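Local coordinates for protein amidase, hydantoinase/carbamoylase family (Burkholderia ambifaria, PDB 5TP4) that probably hydrolyses N-carbamoyl-L-amino acids as a zinc-dependent amidase of the peptidase M20 family, at residues T95-G100 against E138-A143. Sequence-based numbering, arbitrary orientation.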
ATOM      1  N   THR B  95      10.033 -23.409 -15.651  1.00 11.33           N
ATOM      2  CA  THR B  95      10.334 -22.641 -14.443  1.00 11.72           C
ATOM      3  C   THR B  95       9.659 -21.281 -14.484  1.00 12.56           C
ATOM      4  O   THR B  95       9.175 -20.821 -15.525  1.00 14.14           O
ATOM      5  CB  THR B  95      11.848 -22.400 -14.273  1.00 13.58           C
ATOM      6  OG1 THR B  95      12.300 -21.497 -15.305  1.00 16.74           O
ATOM      7  CG2 THR B  95      12.632 -23.720 -14.386  1.00 12.59           C
ATOM      8  N   GLN B  96       9.708 -20.618 -13.334  1.00 13.84           N
ATOM      9  CA  GLN B  96       9.468 -19.187 -13.238  1.00 16.39           C
ATOM     10  C   GLN B  96      10.603 -18.425 -13.928  1.00 20.38           C
ATOM     11  O   GLN B  96      11.627 -19.016 -14.290  1.00 15.14           O
ATOM     12  CB  GLN B  96       9.362 -18.786 -11.769  1.00 18.78           C
ATOM     13  CG  GLN B  96       8.098 -19.282 -11.114  1.00 17.13           C
ATOM     14  CD  GLN B  96       6.892 -18.463 -11.526  1.00 20.53           C
ATOM     15  OE1 GLN B  96       6.984 -17.240 -11.687  1.00 25.68           O
ATOM     16  NE2 GLN B  96       5.760 -19.130 -11.722  1.00 18.34           N
ATOM     17  N   PRO B  97      10.456 -17.100 -14.113  1.00 20.53           N
ATOM     18  CA  PRO B  97      11.577 -16.307 -14.644  1.00 20.07           C
ATOM     19  C   PRO B  97      12.884 -16.494 -13.897  1.00 21.78           C
ATOM     20  O   PRO B  97      13.961 -16.486 -14.511  1.00 20.03           O
ATOM     21  CB  PRO B  97      11.062 -14.868 -14.511  1.00 23.49           C
ATOM     22  CG  PRO B  97       9.609 -15.005 -14.721  1.00 20.64           C
ATOM     23  CD  PRO B  97       9.220 -16.300 -14.041  1.00 15.27           C
ATOM     24  N   GLU B  98      12.818 -16.622 -12.582  1.00 18.93           N
ATOM     25  CA  GLU B  98      13.980 -16.899 -11.742  1.00 17.72           C
ATOM     26  C   GLU B  98      13.621 -18.116 -10.892  1.00 19.80           C
ATOM     27  O   GLU B  98      13.235 -17.988  -9.730  1.00 26.94           O
ATOM     28  CB  GLU B  98      14.334 -15.684 -10.905  1.00 19.31           C
ATOM     29  CG  GLU B  98      15.575 -15.862 -10.054  1.00 25.19           C
ATOM     30  CD  GLU B  98      16.843 -16.030 -10.875  1.00 27.08           C
ATOM     31  OE1 GLU B  98      17.104 -15.198 -11.776  1.00 28.47           O
ATOM     32  OE2 GLU B  98      17.574 -17.007 -10.611  1.00 26.83           O
ATOM     33  N   GLY B  99      13.751 -19.311 -11.484  1.00 16.05           N
ATOM     34  CA  GLY B  99      13.314 -20.521 -10.815  1.00 13.86           C
ATOM     35  C   GLY B  99      14.417 -21.158  -9.980  1.00 17.33           C
ATOM     36  O   GLY B  99      15.605 -20.869 -10.131  1.00 16.63           O
ATOM     37  N   GLY B 100      14.005 -22.013  -9.045  1.00 14.20           N
ATOM     38  CA  GLY B 100      14.973 -22.781  -8.297  1.00 12.77           C
ATOM     39  C   GLY B 100      15.411 -24.038  -9.047  1.00 10.86           C
ATOM     40  O   GLY B 100      14.843 -24.434 -10.061  1.00 17.50           O
ATOM     41  N   GLU B 138       4.012 -23.590 -14.751  1.00 10.78           N
ATOM     42  CA  GLU B 138       4.251 -22.414 -13.925  1.00 12.82           C
ATOM     43  C   GLU B 138       3.270 -21.267 -14.150  1.00 13.44           C
ATOM     44  O   GLU B 138       3.167 -20.398 -13.281  1.00 14.76           O
ATOM     45  CB  GLU B 138       5.678 -21.917 -14.145  1.00 15.25           C
ATOM     46  CG  GLU B 138       6.722 -22.845 -13.540  1.00 14.16           C
ATOM     47  CD  GLU B 138       6.800 -22.777 -12.006  1.00 22.03           C
ATOM     48  OE1 GLU B 138       6.034 -22.011 -11.368  1.00 19.65           O
ATOM     49  OE2 GLU B 138       7.665 -23.481 -11.432  1.00 22.51           O
ATOM     50  N   GLY B 139       2.570 -21.218 -15.283  1.00 15.76           N
ATOM     51  CA  GLY B 139       1.668 -20.106 -15.530  1.00 15.30           C
ATOM     52  C   GLY B 139       2.330 -18.742 -15.655  1.00 19.48           C
ATOM     53  O   GLY B 139       1.679 -17.718 -15.414  1.00 20.20           O
ATOM     54  N   ALA B 140       3.610 -18.694 -16.019  1.00 19.62           N
ATOM     55  CA  ALA B 140       4.333 -17.428 -16.127  1.00 14.86           C
ATOM     56  C   ALA B 140       4.273 -16.869 -17.549  1.00 21.84           C
ATOM     57  O   ALA B 140       3.845 -15.727 -17.763  1.00 20.83           O
ATOM     58  CB  ALA B 140       5.794 -17.619 -15.686  1.00 18.62           C
ATOM     59  N   ARG B 141       4.718 -17.655 -18.533  1.00 18.41           N
ATOM     60  CA  ARG B 141       4.686 -17.180 -19.910  1.00 19.33           C
ATOM     61  C   ARG B 141       3.273 -17.190 -20.464  1.00 19.36           C
ATOM     62  O   ARG B 141       2.859 -16.238 -21.133  1.00 19.53           O
ATOM     63  CB  ARG B 141       5.600 -18.024 -20.791  1.00 15.09           C
ATOM     64  CG  ARG B 141       5.589 -17.548 -22.239  1.00 20.87           C
ATOM     65  CD  ARG B 141       6.593 -18.259 -23.087  1.00 19.75           C
ATOM     66  NE  ARG B 141       6.473 -17.795 -24.470  1.00 22.71           N
ATOM     67  CZ  ARG B 141       6.936 -18.457 -25.525  1.00 22.43           C
ATOM     68  NH1 ARG B 141       7.561 -19.619 -25.357  1.00 18.17           N
ATOM     69  NH2 ARG B 141       6.761 -17.961 -26.743  1.00 24.75           N
ATOM     70  N   PHE B 142       2.524 -18.254 -20.194  1.00 17.51           N
ATOM     71  CA  PHE B 142       1.138 -18.392 -20.612  1.00 18.31           C
ATOM     72  C   PHE B 142       0.275 -18.632 -19.385  1.00 18.09           C
ATOM     73  O   PHE B 142       0.714 -19.253 -18.420  1.00 18.13           O
ATOM     74  CB  PHE B 142       0.957 -19.563 -21.587  1.00 13.73           C
ATOM     75  CG  PHE B 142       1.775 -19.444 -22.865  1.00 15.61           C
ATOM     76  CD1 PHE B 142       1.317 -18.671 -23.930  1.00 18.40           C
ATOM     77  CD2 PHE B 142       2.979 -20.136 -23.009  1.00 17.69           C
ATOM     78  CE1 PHE B 142       2.063 -18.577 -25.121  1.00 19.44           C
ATOM     79  CE2 PHE B 142       3.718 -20.042 -24.176  1.00 23.00           C
ATOM     80  CZ  PHE B 142       3.261 -19.264 -25.237  1.00 21.95           C
ATOM     81  N   ALA B 143      -0.980 -18.170 -19.446  1.00 21.02           N
ATOM     82  CA  ALA B 143      -1.952 -18.522 -18.431  1.00 19.64           C
ATOM     83  C   ALA B 143      -2.825 -19.669 -18.923  1.00 21.27           C
ATOM     84  O   ALA B 143      -3.125 -19.758 -20.118  1.00 21.70           O
ATOM     85  CB  ALA B 143      -2.838 -17.318 -18.088  1.00 20.38           C
TER
HETATM   86  O   HOH W   1      10.218 -22.381 -11.029  1.00 16.20           O
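E138 lays its CG against the backbone of T95, 3.5 Å from T95 C, and its carboxylate reaches the side chain of Q96. The carboxylate takes a hydrogen bond from the Q96 amide, Q96 NE2 to E138 OE1 at 2.9 Å. The bond is nearly straight, 169° at the hydrogen. OE1 lies in the amide plane of Q96, while NE2 sits above the carboxylate plane; the two flat groups are turned 83° apart. Chi2 of Q96 (-76°) bends CD out of the extended path, beside the carboxylate. Q96 CG lies 3.4 Å from E138 OE1. A water links the other oxygen to the main chain: it accepts from Q96 N at 2.9 Å and donates to E138 OE2 at 2.8 Å. Q96 thus reaches both carboxylate oxygens, OE1 directly with its side chain and OE2 through water from its main chain. Beyond this pair, A140 CB makes a small apolar contact with P97 CD at 4.0 Å. T95 turns its side chain away; T95 OG1 donates to Q96 O at 2.8 Å and accepts from R40 N. D94 takes a hydrogen bond from E138 N.

Both segments are loops that follow neighbouring parallel strands, 87-91 and 129-133, of the sheet in the M20 catalytic domain. E138 is a ligand of the second zinc site; the nearest atom of its side chain is about 2 Å from a bound zinc ion. It also touches H92, another zinc ligand. Q96, directly and through the water, is placed as a second-shell partner, consistent with holding the orientation of the E138 carboxylate beside the metal.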